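PDB 1L8R: dachshund homolog 1, which regulates transcription during organogenesis, corepressing with SIX1 and switching to coactivation when EYA3 is recruited to their complex. Local coordinates for residues Y49-R54 / N96-A101; L36-L41 / K89-L94. All coordinates share one frame; numbering follows the deposited sequence.

Interaction 1. Residues Y49-R54 / N96-A101; sequences YTKLKR and NDCTNA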
ATOM      1  N   TYR A  49      -1.500   4.237   9.961  1.00 22.41           N
ATOM      2  CA  TYR A  49      -2.283   5.421   9.617  1.00 22.53           C
ATOM      3  C   TYR A  49      -1.914   6.595  10.524  1.00 22.59           C
ATOM      4  O   TYR A  49      -1.833   7.738  10.074  1.00 20.55           O
ATOM      5  CB  TYR A  49      -3.782   5.123   9.730  1.00 23.23           C
ATOM      6  CG  TYR A  49      -4.329   4.194   8.659  1.00 25.80           C
ATOM      7  CD1 TYR A  49      -5.627   3.689   8.751  1.00 27.82           C
ATOM      8  CD2 TYR A  49      -3.563   3.839   7.545  1.00 27.69           C
ATOM      9  CE1 TYR A  49      -6.152   2.855   7.761  1.00 28.59           C
ATOM     10  CE2 TYR A  49      -4.078   3.004   6.551  1.00 27.29           C
ATOM     11  CZ  TYR A  49      -5.374   2.518   6.666  1.00 28.31           C
ATOM     12  OH  TYR A  49      -5.900   1.706   5.686  1.00 27.70           O
ATOM     13  N   THR A  50      -1.690   6.314  11.805  1.00 22.77           N
ATOM     14  CA  THR A  50      -1.314   7.361  12.749  1.00 23.80           C
ATOM     15  C   THR A  50       0.028   7.977  12.345  1.00 22.31           C
ATOM     16  O   THR A  50       0.179   9.200  12.296  1.00 22.60           O
ATOM     17  CB  THR A  50      -1.185   6.804  14.181  1.00 25.59           C
ATOM     18  OG1 THR A  50      -2.425   6.196  14.571  1.00 28.42           O
ATOM     19  CG2 THR A  50      -0.841   7.920  15.156  1.00 27.34           C
ATOM     20  N   LYS A  51       1.002   7.125  12.051  1.00 21.33           N
ATOM     21  CA  LYS A  51       2.320   7.604  11.655  1.00 21.81           C
ATOM     22  C   LYS A  51       2.262   8.348  10.324  1.00 21.42           C
ATOM     23  O   LYS A  51       2.884   9.398  10.161  1.00 20.09           O
ATOM     24  CB  LYS A  51       3.297   6.433  11.552  1.00 21.91           C
ATOM     25  CG  LYS A  51       3.563   5.741  12.877  1.00 25.74           C
ATOM     26  CD  LYS A  51       4.575   4.620  12.710  1.00 27.93           C
ATOM     27  CE  LYS A  51       4.897   3.969  14.042  1.00 29.86           C
ATOM     28  NZ  LYS A  51       5.460   4.950  15.009  1.00 30.96           N
ATOM     29  N   LEU A  52       1.513   7.798   9.373  1.00 21.19           N
ATOM     30  CA  LEU A  52       1.370   8.418   8.060  1.00 21.55           C
ATOM     31  C   LEU A  52       0.836   9.845   8.207  1.00 22.25           C
ATOM     32  O   LEU A  52       1.295  10.760   7.528  1.00 19.90           O
ATOM     33  CB  LEU A  52       0.425   7.573   7.201  1.00 19.98           C
ATOM     34  CG  LEU A  52       0.898   7.002   5.859  1.00 21.17           C
ATOM     35  CD1 LEU A  52       2.383   6.637   5.880  1.00 18.82           C
ATOM     36  CD2 LEU A  52       0.056   5.785   5.538  1.00 19.06           C
ATOM     37  N   LYS A  53      -0.130  10.039   9.099  1.00 24.85           N
ATOM     38  CA  LYS A  53      -0.679  11.373   9.314  1.00 27.98           C
ATOM     39  C   LYS A  53       0.436  12.318   9.751  1.00 28.54           C
ATOM     40  O   LYS A  53       0.651  13.368   9.146  1.00 29.79           O
ATOM     41  CB  LYS A  53      -1.775  11.345  10.381  1.00 29.75           C
ATOM     42  CG  LYS A  53      -3.019  10.566   9.983  1.00 33.67           C
ATOM     43  CD  LYS A  53      -4.163  10.819  10.956  1.00 36.05           C
ATOM     44  CE  LYS A  53      -4.576  12.284  10.946  1.00 37.79           C
ATOM     45  NZ  LYS A  53      -5.704  12.559  11.877  1.00 40.61           N
ATOM     46  N   ARG A  54       1.153  11.926  10.799  1.00 29.07           N
ATOM     47  CA  ARG A  54       2.247  12.729  11.331  1.00 29.39           C
ATOM     48  C   ARG A  54       3.311  13.042  10.275  1.00 28.58           C
ATOM     49  O   ARG A  54       3.869  14.142  10.255  1.00 27.68           O
ATOM     50  CB  ARG A  54       2.892  12.002  12.509  1.00 31.33           C
ATOM     51  CG  ARG A  54       3.811  12.865  13.349  1.00 34.84           C
ATOM     52  CD  ARG A  54       4.571  12.010  14.341  1.00 36.76           C
ATOM     53  NE  ARG A  54       5.610  11.226  13.683  1.00 40.56           N
ATOM     54  CZ  ARG A  54       6.036  10.042  14.109  1.00 41.46           C
ATOM     55  NH1 ARG A  54       5.512   9.492  15.197  1.00 43.78           N
ATOM     56  NH2 ARG A  54       6.997   9.410  13.451  1.00 42.62           N
ATOM     57  N   ASN A  96      11.064   3.621   7.445  1.00 18.53           N
ATOM     58  CA  ASN A  96      12.159   4.180   8.229  1.00 19.09           C
ATOM     59  C   ASN A  96      11.645   4.709   9.564  1.00 19.96           C
ATOM     60  O   ASN A  96      12.284   4.534  10.600  1.00 20.65           O
ATOM     61  CB  ASN A  96      12.857   5.298   7.448  1.00 18.18           C
ATOM     62  CG  ASN A  96      13.465   4.803   6.147  1.00 18.88           C
ATOM     63  OD1 ASN A  96      13.755   3.612   5.997  1.00 19.79           O
ATOM     64  ND2 ASN A  96      13.678   5.718   5.206  1.00 18.49           N
ATOM     65  N   ASP A  97      10.475   5.339   9.538  1.00 20.91           N
ATOM     66  CA  ASP A  97       9.882   5.901  10.745  1.00 22.13           C
ATOM     67  C   ASP A  97       9.443   4.840  11.754  1.00 21.96           C
ATOM     68  O   ASP A  97       9.390   5.100  12.955  1.00 23.12           O
ATOM     69  CB  ASP A  97       8.693   6.787  10.367  1.00 23.41           C
ATOM     70  CG  ASP A  97       8.120   7.528  11.556  1.00 26.28           C
ATOM     71  OD1 ASP A  97       8.893   8.213  12.261  1.00 26.08           O
ATOM     72  OD2 ASP A  97       6.896   7.431  11.783  1.00 29.05           O
ATOM     73  N   CYS A  98       9.133   3.644  11.267  1.00 22.93           N
ATOM     74  CA  CYS A  98       8.699   2.547  12.129  1.00 23.05           C
ATOM     75  C   CYS A  98       9.847   1.728  12.694  1.00 24.15           C
ATOM     76  O   CYS A  98       9.696   1.055  13.717  1.00 25.46           O
ATOM     77  CB  CYS A  98       7.790   1.589  11.358  1.00 22.54           C
ATOM     78  SG  CYS A  98       6.212   2.278  10.847  1.00 25.55           S
ATOM     79  N   THR A  99      10.995   1.781  12.032  1.00 23.16           N
ATOM     80  CA  THR A  99      12.128   0.970  12.448  1.00 22.37           C
ATOM     81  C   THR A  99      13.400   1.679  12.883  1.00 21.67           C
ATOM     82  O   THR A  99      14.141   1.160  13.718  1.00 22.49           O
ATOM     83  CB  THR A  99      12.508   0.008  11.324  1.00 22.85           C
ATOM     84  OG1 THR A  99      12.794   0.763  10.139  1.00 22.34           O
ATOM     85  CG2 THR A  99      11.364  -0.952  11.039  1.00 23.14           C
ATOM     86  N   ASN A 100      13.663   2.848  12.313  1.00 20.72           N
ATOM     87  CA  ASN A 100      14.879   3.579  12.629  1.00 20.59           C
ATOM     88  C   ASN A 100      14.636   5.086  12.645  1.00 20.34           C
ATOM     89  O   ASN A 100      15.323   5.848  11.960  1.00 19.75           O
ATOM     90  CB  ASN A 100      15.949   3.214  11.593  1.00 20.24           C
ATOM     91  CG  ASN A 100      17.293   3.823  11.903  1.00 18.50           C
ATOM     92  OD1 ASN A 100      17.721   3.838  13.052  1.00 17.96           O
ATOM     93  ND2 ASN A 100      17.976   4.318  10.874  1.00 17.46           N
ATOM     94  N   ALA A 101      13.654   5.511  13.435  1.00 21.66           N
ATOM     95  CA  ALA A 101      13.300   6.924  13.527  1.00 22.93           C
ATOM     96  C   ALA A 101      14.342   7.763  14.262  1.00 24.40           C
ATOM     97  O   ALA A 101      15.016   7.227  15.170  1.00 22.95           O
ATOM     98  CB  ALA A 101      11.950   7.068  14.213  1.00 22.16           C
ATOM     99  OXT ALA A 101      14.448   8.965  13.930  1.00 24.90           O
TER
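The carboxylate of D97 lies among the side chains of two basic residues from the opposing helix, and its OD2 meets K51 along the aliphatic part of that lysine, with CB of K51 3.7 Å from OD2 of D97. The bend at the end of the lysine chain (chi4 -60°) leaves NZ of K51 4.3 Å from D97 OD2, too long for a salt bridge, though the opposite charges probably still attract. NH2 of R54 is crowded too near the same carboxylate in the model; as modelled it forms a salt bridge with D97 OD1, its exact place doubtful. These residues link the end of helix 45-54 to the last turn of helix 88-99, a surface seam of DACHbox-N, the domain that contains a DNA-binding motif similar to the forkhead/winged helix. With CG trans to its own nitrogen (chi1 -174°), D97 extends toward the basic pair, where a short acidic side chain suits the two positive charges. Beside it C98, small and weakly polar, packs its thiol closely against the lysine methylenes, with SG of C98 3.4 Å from CD of K51; its side chain also touches L38. A leucine in place of D97 would probably leave R54 without the carboxylate it is modelled against and K51 without a nearby negative charge.

Interaction 2. Residues L36-L41 / K89-L94; sequences LFLKHL and KDFETL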
ATOM      1  N   LEU A  36       4.076  -7.676   4.523  1.00 21.14           N
ATOM      2  CA  LEU A  36       5.381  -8.186   4.121  1.00 21.71           C
ATOM      3  C   LEU A  36       6.564  -7.654   4.912  1.00 23.12           C
ATOM      4  O   LEU A  36       7.525  -8.390   5.162  1.00 23.11           O
ATOM      5  CB  LEU A  36       5.629  -7.894   2.638  1.00 21.73           C
ATOM      6  CG  LEU A  36       4.829  -8.667   1.588  1.00 21.16           C
ATOM      7  CD1 LEU A  36       5.059  -8.041   0.220  1.00 22.11           C
ATOM      8  CD2 LEU A  36       5.253 -10.133   1.591  1.00 23.53           C
ATOM      9  N   PHE A  37       6.503  -6.391   5.323  1.00 23.01           N
ATOM     10  CA  PHE A  37       7.639  -5.794   6.014  1.00 22.75           C
ATOM     11  C   PHE A  37       7.461  -5.187   7.402  1.00 23.80           C
ATOM     12  O   PHE A  37       8.452  -4.934   8.088  1.00 24.54           O
ATOM     13  CB  PHE A  37       8.262  -4.748   5.090  1.00 23.88           C
ATOM     14  CG  PHE A  37       8.607  -5.276   3.730  1.00 25.15           C
ATOM     15  CD1 PHE A  37       9.627  -6.211   3.571  1.00 25.70           C
ATOM     16  CD2 PHE A  37       7.898  -4.860   2.609  1.00 24.48           C
ATOM     17  CE1 PHE A  37       9.934  -6.725   2.311  1.00 27.69           C
ATOM     18  CE2 PHE A  37       8.196  -5.368   1.345  1.00 26.70           C
ATOM     19  CZ  PHE A  37       9.218  -6.303   1.197  1.00 26.24           C
ATOM     20  N   LEU A  38       6.227  -4.944   7.827  1.00 23.84           N
ATOM     21  CA  LEU A  38       6.001  -4.335   9.134  1.00 25.92           C
ATOM     22  C   LEU A  38       5.048  -5.128  10.019  1.00 27.97           C
ATOM     23  O   LEU A  38       4.614  -4.642  11.059  1.00 28.57           O
ATOM     24  CB  LEU A  38       5.463  -2.913   8.956  1.00 23.80           C
ATOM     25  CG  LEU A  38       6.361  -1.900   8.235  1.00 22.41           C
ATOM     26  CD1 LEU A  38       5.573  -0.628   7.955  1.00 21.19           C
ATOM     27  CD2 LEU A  38       7.591  -1.597   9.082  1.00 21.19           C
ATOM     28  N   LYS A  39       4.735  -6.350   9.602  1.00 32.41           N
ATOM     29  CA  LYS A  39       3.825  -7.221  10.343  1.00 35.52           C
ATOM     30  C   LYS A  39       4.088  -7.229  11.850  1.00 37.44           C
ATOM     31  O   LYS A  39       3.157  -7.132  12.651  1.00 38.40           O
ATOM     32  CB  LYS A  39       3.908  -8.644   9.791  1.00 34.79           C
ATOM     33  N   HIS A  40       5.354  -7.347  12.231  1.00 39.09           N
ATOM     34  CA  HIS A  40       5.717  -7.379  13.643  1.00 41.27           C
ATOM     35  C   HIS A  40       6.425  -6.105  14.087  1.00 42.63           C
ATOM     36  O   HIS A  40       6.227  -5.633  15.207  1.00 43.36           O
ATOM     37  CB  HIS A  40       6.601  -8.588  13.921  1.00 41.72           C
ATOM     38  N   LEU A  41       7.246  -5.550  13.200  1.00 44.26           N
ATOM     39  CA  LEU A  41       7.997  -4.335  13.499  1.00 45.45           C
ATOM     40  C   LEU A  41       7.145  -3.227  14.108  1.00 46.00           C
ATOM     41  O   LEU A  41       7.667  -2.332  14.774  1.00 47.17           O
ATOM     42  CB  LEU A  41       8.685  -3.819  12.233  1.00 45.58           C
ATOM     43  CG  LEU A  41       9.746  -4.737  11.622  1.00 46.33           C
ATOM     44  CD1 LEU A  41      10.344  -4.083  10.385  1.00 45.79           C
ATOM     45  CD2 LEU A  41      10.831  -5.024  12.653  1.00 47.28           C
ATOM     46  N   LYS A  89       8.378   5.448  -2.358  1.00 24.44           N
ATOM     47  CA  LYS A  89       9.206   6.384  -1.602  1.00 25.78           C
ATOM     48  C   LYS A  89       8.531   6.695  -0.267  1.00 24.47           C
ATOM     49  O   LYS A  89       9.189   6.777   0.770  1.00 24.85           O
ATOM     50  CB  LYS A  89       9.412   7.687  -2.377  1.00 27.92           C
ATOM     51  CG  LYS A  89      10.494   8.579  -1.778  1.00 32.59           C
ATOM     52  CD  LYS A  89      10.607   9.917  -2.501  1.00 34.77           C
ATOM     53  CE  LYS A  89       9.598  10.926  -1.973  1.00 35.03           C
ATOM     54  NZ  LYS A  89       9.909  11.305  -0.564  1.00 36.98           N
ATOM     55  N   ASP A  90       7.213   6.880  -0.300  1.00 22.12           N
ATOM     56  CA  ASP A  90       6.469   7.168   0.918  1.00 21.30           C
ATOM     57  C   ASP A  90       6.433   5.945   1.824  1.00 19.49           C
ATOM     58  O   ASP A  90       6.417   6.068   3.056  1.00 18.06           O
ATOM     59  CB  ASP A  90       5.046   7.637   0.591  1.00 22.32           C
ATOM     60  CG  ASP A  90       4.994   9.103   0.176  1.00 25.36           C
ATOM     61  OD1 ASP A  90       5.984   9.828   0.408  1.00 26.45           O
ATOM     62  OD2 ASP A  90       3.959   9.541  -0.367  1.00 24.50           O
ATOM     63  N   PHE A  91       6.424   4.755   1.234  1.00 16.63           N
ATOM     64  CA  PHE A  91       6.411   3.571   2.067  1.00 16.32           C
ATOM     65  C   PHE A  91       7.751   3.486   2.791  1.00 16.30           C
ATOM     66  O   PHE A  91       7.803   3.153   3.967  1.00 15.47           O
ATOM     67  CB  PHE A  91       6.217   2.295   1.258  1.00 16.78           C
ATOM     68  CG  PHE A  91       6.180   1.063   2.110  1.00 17.87           C
ATOM     69  CD1 PHE A  91       5.062   0.774   2.884  1.00 17.39           C
ATOM     70  CD2 PHE A  91       7.290   0.232   2.202  1.00 19.22           C
ATOM     71  CE1 PHE A  91       5.046  -0.319   3.746  1.00 19.32           C
ATOM     72  CE2 PHE A  91       7.286  -0.861   3.060  1.00 19.90           C
ATOM     73  CZ  PHE A  91       6.163  -1.140   3.833  1.00 20.60           C
ATOM     74  N   GLU A  92       8.835   3.788   2.081  1.00 19.13           N
ATOM     75  CA  GLU A  92      10.154   3.722   2.703  1.00 19.27           C
ATOM     76  C   GLU A  92      10.247   4.741   3.836  1.00 19.03           C
ATOM     77  O   GLU A  92      10.827   4.460   4.880  1.00 20.65           O
ATOM     78  CB  GLU A  92      11.264   3.962   1.670  1.00 21.00           C
ATOM     79  CG  GLU A  92      11.321   2.927   0.541  1.00 24.98           C
ATOM     80  CD  GLU A  92      11.389   1.476   1.025  1.00 25.57           C
ATOM     81  OE1 GLU A  92      11.608   1.235   2.230  1.00 26.78           O
ATOM     82  OE2 GLU A  92      11.229   0.564   0.184  1.00 28.94           O
ATOM     83  N   THR A  93       9.667   5.920   3.631  1.00 18.27           N
ATOM     84  CA  THR A  93       9.663   6.949   4.663  1.00 18.53           C
ATOM     85  C   THR A  93       8.913   6.378   5.864  1.00 19.64           C
ATOM     86  O   THR A  93       9.339   6.526   7.008  1.00 19.25           O
ATOM     87  CB  THR A  93       8.951   8.231   4.182  1.00 17.82           C
ATOM     88  OG1 THR A  93       9.679   8.801   3.085  1.00 20.41           O
ATOM     89  CG2 THR A  93       8.866   9.255   5.306  1.00 17.88           C
ATOM     90  N   LEU A  94       7.785   5.727   5.594  1.00 18.13           N
ATOM     91  CA  LEU A  94       6.995   5.111   6.653  1.00 18.45           C
ATOM     92  C   LEU A  94       7.814   4.008   7.317  1.00 16.69           C
ATOM     93  O   LEU A  94       7.889   3.922   8.541  1.00 16.47           O
ATOM     94  CB  LEU A  94       5.709   4.512   6.079  1.00 16.91           C
ATOM     95  CG  LEU A  94       4.963   3.565   7.018  1.00 20.24           C
ATOM     96  CD1 LEU A  94       4.399   4.362   8.195  1.00 19.54           C
ATOM     97  CD2 LEU A  94       3.857   2.855   6.261  1.00 18.87           C
TER
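L38 brings one methyl to two residues of helix 88-99: its CD1 lies 4.2 Å from CZ of F91 and equally 4.2 Å from CD2 of L94. The chains of L38 and F91 approach from opposite directions, so the branched end of the leucine meets the far end of the aromatic ring. F37 comes in from another side, its side chain crossing that of F91 at about a right angle, with CD2 of F37 4.1 Å from CE2 of F91. This is the close-packed part, all in ordinary van der Waals contact; F91, L38 and L94 are buried and F37 partly so, which suits hydrocarbon side chains. With CG anti to the backbone N (chi1 -179°), the F91 ring reaches out to the F37 and L38 side chains, bridging CA atoms that in the F37–F91 pair are 10.2 Å apart. In this winged-helix-like domain the contact joins the end of helix 30-37 and the turn after it to the long C-terminal helix; L12 of strand 8-12 also packs on both phenylalanines, and Y95 lies against F37 and L38. The following turn is the open side. From L38 on, the chain has left the helix, and K39 and H40 are modelled no further than CB, consistent with mobile side chains; H40 and L41 are exposed.

In the fold
The segments of interactions 1 and 2 alternate along the chain, in the order 36-41, 49-54, 89-94, 96-101, so helix 88-99 receives first helix 30-37 and then helix 45-54, which follow each other in sequence. The two centres are about 9 Å apart, on the same side of the chain's centre, interaction 2 being deeper and interaction 1 at the surface. They also touch directly: CD1 of L52 is 3.8 Å from CD1 of L94, and CB of C98 is 3.9 Å from CD2 of L38. The C-terminal helix thus ties both earlier helices together, and a buried apolar contact gives way to a charged surface contact in the DACHbox-N domain.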